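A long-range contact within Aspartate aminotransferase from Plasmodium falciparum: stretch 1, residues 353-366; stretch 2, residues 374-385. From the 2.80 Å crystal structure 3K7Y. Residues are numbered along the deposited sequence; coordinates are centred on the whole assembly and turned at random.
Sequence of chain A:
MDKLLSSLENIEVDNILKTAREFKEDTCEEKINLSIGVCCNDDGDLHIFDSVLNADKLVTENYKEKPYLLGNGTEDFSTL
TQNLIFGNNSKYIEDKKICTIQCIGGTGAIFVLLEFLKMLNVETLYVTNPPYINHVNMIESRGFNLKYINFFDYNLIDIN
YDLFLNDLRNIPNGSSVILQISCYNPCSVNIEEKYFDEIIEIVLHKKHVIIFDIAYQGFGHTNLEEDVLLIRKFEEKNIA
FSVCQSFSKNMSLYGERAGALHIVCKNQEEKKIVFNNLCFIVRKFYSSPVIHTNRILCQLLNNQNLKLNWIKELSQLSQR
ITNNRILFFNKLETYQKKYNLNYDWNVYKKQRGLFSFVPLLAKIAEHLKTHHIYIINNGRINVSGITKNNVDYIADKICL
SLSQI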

# COMPACT_ATOMS: atom_id res chain seq x y z
N GLY A 353 -12.28 18.62 16.96
CA GLY A 353 -11.93 17.55 16.03
C GLY A 353 -13.20 16.90 15.51
O GLY A 353 -14.29 17.46 15.61
N LEU A 354 -13.05 15.68 14.99
CA LEU A 354 -14.15 14.93 14.41
C LEU A 354 -15.03 14.31 15.50
O LEU A 354 -16.21 13.99 15.26
CB LEU A 354 -13.56 13.84 13.53
CG LEU A 354 -14.04 13.62 12.09
CD1 LEU A 354 -12.88 13.18 11.25
CD2 LEU A 354 -15.17 12.60 12.00
N PHE A 355 -14.46 14.12 16.70
CA PHE A 355 -15.18 13.46 17.80
C PHE A 355 -15.39 14.33 19.04
O PHE A 355 -14.84 15.42 19.17
CB PHE A 355 -14.45 12.19 18.28
CG PHE A 355 -13.90 11.34 17.18
CD1 PHE A 355 -14.72 10.51 16.44
CD2 PHE A 355 -12.54 11.34 16.91
CE1 PHE A 355 -14.19 9.72 15.43
CE2 PHE A 355 -12.01 10.57 15.91
CZ PHE A 355 -12.82 9.76 15.17
N SER A 356 -16.21 13.82 19.95
CA SER A 356 -16.15 14.23 21.34
C SER A 356 -15.80 13.00 22.16
O SER A 356 -15.99 11.87 21.70
CB SER A 356 -17.47 14.85 21.80
OG SER A 356 -17.49 16.24 21.53
N PHE A 357 -15.25 13.21 23.36
CA PHE A 357 -14.80 12.12 24.21
C PHE A 357 -15.45 12.27 25.58
O PHE A 357 -15.12 13.21 26.32
CB PHE A 357 -13.28 12.15 24.31
CG PHE A 357 -12.67 10.98 25.04
CD1 PHE A 357 -13.04 9.67 24.75
CD2 PHE A 357 -11.66 11.19 25.99
CE1 PHE A 357 -12.46 8.60 25.43
CE2 PHE A 357 -11.07 10.13 26.66
CZ PHE A 357 -11.47 8.83 26.39
N VAL A 358 -16.37 11.36 25.91
CA VAL A 358 -17.11 11.43 27.16
C VAL A 358 -16.89 10.13 27.96
O VAL A 358 -17.70 9.20 27.85
CB VAL A 358 -18.64 11.64 26.88
CG1 VAL A 358 -19.45 11.81 28.18
CG2 VAL A 358 -18.86 12.83 25.97
N PRO A 359 -15.80 10.06 28.75
CA PRO A 359 -15.53 8.79 29.44
C PRO A 359 -16.75 8.21 30.14
O PRO A 359 -17.01 7.00 30.07
CB PRO A 359 -14.42 9.17 30.43
CG PRO A 359 -13.64 10.23 29.70
CD PRO A 359 -14.69 11.01 28.90
N LEU A 360 -17.53 9.08 30.78
CA LEU A 360 -18.77 8.69 31.43
C LEU A 360 -19.63 7.68 30.65
O LEU A 360 -20.30 6.83 31.24
CB LEU A 360 -19.59 9.94 31.74
CG LEU A 360 -20.79 9.58 32.60
CD1 LEU A 360 -20.32 9.21 34.01
CD2 LEU A 360 -21.82 10.70 32.61
N LEU A 361 -19.61 7.79 29.33
CA LEU A 361 -20.45 6.96 28.46
C LEU A 361 -19.94 5.53 28.29
O LEU A 361 -20.70 4.63 27.91
CB LEU A 361 -20.66 7.64 27.10
CG LEU A 361 -21.83 8.64 26.92
CD1 LEU A 361 -22.27 9.28 28.21
CD2 LEU A 361 -21.52 9.71 25.91
N ALA A 362 -18.65 5.31 28.57
CA ALA A 362 -18.11 3.96 28.56
C ALA A 362 -19.02 3.01 29.35
O ALA A 362 -19.30 1.89 28.90
CB ALA A 362 -16.69 3.94 29.10
N LYS A 363 -19.51 3.48 30.50
CA LYS A 363 -20.48 2.76 31.34
C LYS A 363 -21.78 2.36 30.61
O LYS A 363 -22.33 1.30 30.88
CB LYS A 363 -20.87 3.59 32.57
CG LYS A 363 -19.74 3.92 33.57
CD LYS A 363 -20.33 4.39 34.91
CE LYS A 363 -21.00 3.23 35.70
NZ LYS A 363 -21.94 3.66 36.80
N ILE A 364 -22.25 3.21 29.69
CA ILE A 364 -23.59 3.06 29.09
C ILE A 364 -23.56 2.52 27.63
O ILE A 364 -24.60 2.38 26.97
CB ILE A 364 -24.40 4.41 29.27
CG1 ILE A 364 -25.69 4.17 30.03
CG2 ILE A 364 -24.60 5.22 27.97
CD1 ILE A 364 -25.47 3.95 31.50
N ALA A 365 -22.36 2.18 27.16
CA ALA A 365 -22.13 1.85 25.75
C ALA A 365 -22.94 0.65 25.24
O ALA A 365 -23.45 0.69 24.11
CB ALA A 365 -20.65 1.64 25.49
N GLU A 366 -23.06 -0.39 26.05
CA GLU A 366 -23.72 -1.62 25.62
C GLU A 366 -25.21 -1.56 25.89
O GLU A 366 -25.97 -2.41 25.42
CB GLU A 366 -23.06 -2.85 26.26
CG GLU A 366 -22.89 -4.07 25.31
CD GLU A 366 -22.12 -3.73 24.02
OE1 GLU A 366 -22.54 -4.23 22.95
OE2 GLU A 366 -21.13 -2.96 24.05
N TYR A 374 -24.97 3.44 18.04
CA TYR A 374 -23.65 2.82 18.25
C TYR A 374 -22.50 3.82 18.45
O TYR A 374 -22.40 4.84 17.77
CB TYR A 374 -23.32 1.78 17.15
CG TYR A 374 -24.48 0.85 16.89
CD1 TYR A 374 -25.38 1.11 15.85
CD2 TYR A 374 -24.70 -0.26 17.69
CE1 TYR A 374 -26.47 0.27 15.61
CE2 TYR A 374 -25.80 -1.12 17.47
CZ TYR A 374 -26.67 -0.85 16.42
OH TYR A 374 -27.75 -1.68 16.17
N ILE A 375 -21.62 3.47 19.39
CA ILE A 375 -20.68 4.38 20.04
C ILE A 375 -19.48 3.51 20.47
O ILE A 375 -19.67 2.35 20.77
CB ILE A 375 -21.37 4.99 21.29
CG1 ILE A 375 -20.38 5.50 22.33
CG2 ILE A 375 -22.26 3.93 21.95
CD1 ILE A 375 -20.87 5.35 23.76
N ILE A 376 -18.27 4.06 20.49
CA ILE A 376 -17.11 3.26 20.88
C ILE A 376 -17.10 2.93 22.40
O ILE A 376 -17.57 3.70 23.23
CB ILE A 376 -15.75 3.87 20.41
CG1 ILE A 376 -15.78 4.20 18.91
CG2 ILE A 376 -14.56 2.95 20.72
CD1 ILE A 376 -15.97 5.73 18.60
N ASN A 377 -16.55 1.76 22.72
CA ASN A 377 -16.43 1.24 24.10
C ASN A 377 -15.89 2.19 25.15
O ASN A 377 -16.15 2.01 26.34
CB ASN A 377 -15.54 -0.02 24.10
CG ASN A 377 -16.03 -1.07 23.13
OD1 ASN A 377 -15.43 -1.27 22.05
ND2 ASN A 377 -17.15 -1.73 23.47
N ASN A 378 -15.12 3.19 24.72
CA ASN A 378 -14.41 4.08 25.66
C ASN A 378 -15.04 5.46 25.92
O ASN A 378 -14.56 6.21 26.78
CB ASN A 378 -12.92 4.21 25.28
CG ASN A 378 -12.68 4.89 23.91
OD1 ASN A 378 -11.56 4.89 23.41
ND2 ASN A 378 -13.72 5.46 23.32
N GLY A 379 -16.11 5.79 25.18
CA GLY A 379 -16.73 7.09 25.26
C GLY A 379 -16.65 7.95 24.00
O GLY A 379 -17.42 8.90 23.88
N ARG A 380 -15.74 7.64 23.07
CA ARG A 380 -15.55 8.45 21.83
C ARG A 380 -16.81 8.57 20.96
O ARG A 380 -17.59 7.61 20.83
CB ARG A 380 -14.39 7.91 20.99
CG ARG A 380 -13.95 8.89 19.89
CD ARG A 380 -12.89 8.31 18.95
NE ARG A 380 -13.45 7.50 17.87
CZ ARG A 380 -12.74 6.91 16.91
NH1 ARG A 380 -11.41 7.03 16.88
NH2 ARG A 380 -13.36 6.21 15.96
N ILE A 381 -17.01 9.73 20.35
CA ILE A 381 -18.28 9.99 19.67
C ILE A 381 -18.12 10.74 18.38
O ILE A 381 -17.65 11.88 18.36
CB ILE A 381 -19.20 10.78 20.58
CG1 ILE A 381 -20.17 9.85 21.29
CG2 ILE A 381 -19.99 11.84 19.82
CD1 ILE A 381 -20.85 10.54 22.43
N ASN A 382 -18.55 10.10 17.30
CA ASN A 382 -18.56 10.74 16.01
C ASN A 382 -19.65 11.82 15.98
O ASN A 382 -20.84 11.52 15.85
CB ASN A 382 -18.77 9.71 14.90
CG ASN A 382 -18.36 10.25 13.55
OD1 ASN A 382 -17.41 11.01 13.44
ND2 ASN A 382 -19.08 9.85 12.50
N VAL A 383 -19.22 13.07 16.12
CA VAL A 383 -20.14 14.20 16.21
C VAL A 383 -20.79 14.45 14.86
O VAL A 383 -21.97 14.76 14.80
CB VAL A 383 -19.42 15.47 16.72
CG1 VAL A 383 -20.21 16.72 16.37
CG2 VAL A 383 -19.20 15.39 18.22
N SER A 384 -20.02 14.30 13.79
CA SER A 384 -20.49 14.62 12.43
C SER A 384 -21.75 13.85 12.01
O SER A 384 -22.33 14.14 10.95
CB SER A 384 -19.37 14.40 11.42
OG SER A 384 -18.70 13.19 11.69
N GLY A 385 -22.17 12.90 12.84
CA GLY A 385 -23.33 12.06 12.54
C GLY A 385 -24.54 12.36 13.40
O GLY A 385 -25.35 11.46 13.67

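The contact between residues 353-366 and 374-385 is a short antiparallel β ladder, extended at one end by a turn that packs against a helically coiled segment, and it illustrates how a backbone scaffold sorts side chains into chemically distinct layers. Strands 355-357 and 380-382 run at 156° to each other, with their axes approaching to 4.5 Å, and the contact as a whole buries 853 Å² counted over both sides.

The ladder alternates as antiparallel pairing requires. Ser356 and Ile381 form the hydrogen-bonded pair: Ser356 N donates to Ile381 O at 2.9 Å, while the return bond from Ile381 N to Ser356 O is short, 2.7 Å, but bent and therefore weak. The flanking pairs, Phe355 with Asn382 and Phe357 with Arg380, are non-hydrogen-bonded. Here the α carbons turn inward instead, and Phe355 CA comes within 3.0 Å of Ile381 O in a CA-H...O contact. Beyond the strands the pattern continues, with Val383 N bonding to Leu354 O at 3.3 Å and Val358 N making a weak bond to Gly379 O at 3.4 Å.

Because neighbouring residues in a strand face opposite ways, Phe355, Phe357, Arg380 and Asn382 share one face of the sheet. Its main feature is a diagonal pairing of Phe355 with Arg380. The guanidinium lies flat on the phenyl ring, the planes only 8° apart and the centres 3.8 Å apart, so that the cation meets the π electrons of the ring face; Arg380 CZ is 3.3 Å from Phe355 CZ. The aliphatic part of the arginine joins in, since Arg380 CD sits 3.6 Å from the centroid of the Phe355 ring in a CH-π contact. Stacking leaves the guanidinium nitrogens free to bond within their own plane, and NH1 and NH2 do so elsewhere in the structure. Arg380 N lies at the edge of the Phe357 ring, 3.8 Å from Phe357 CD1.

Ser356 and Ile381 point to the other face, where the packing is largely apolar. Leu361 CD2 meets Ile381 CD1 at 3.6 Å, and Ile375 CD1 lies 4.1 Å from both Leu361 CB and Ala365 CB. Residues 359-363 have helical backbone angles, and the CA-to-CB bond of Leu361 points toward the second stretch; a bond from Leu361 N to Val358 O, 2.8 Å long, helps hold the coil. Val383 adds a methyl group near the strand, with Val383 CG2 3.8 Å from Ser356 OG.

A type I turn from Ile376 to Gly379 leads into the second strand, and its last residue shows why glycine can matter at such a junction. With phi/psi of 115/-18, Gly379 adopts angles at which a β carbon would be jammed against the preceding carbonyl oxygen; that carbon would also stand 2.5 Å from Val358 O, a clash. Without it, Gly379 CA can approach Val358 O to 3.5 Å. Nearby, Ala362 CB rests 3.4 Å from Asn377 O, its small side chain fitting close to the turn.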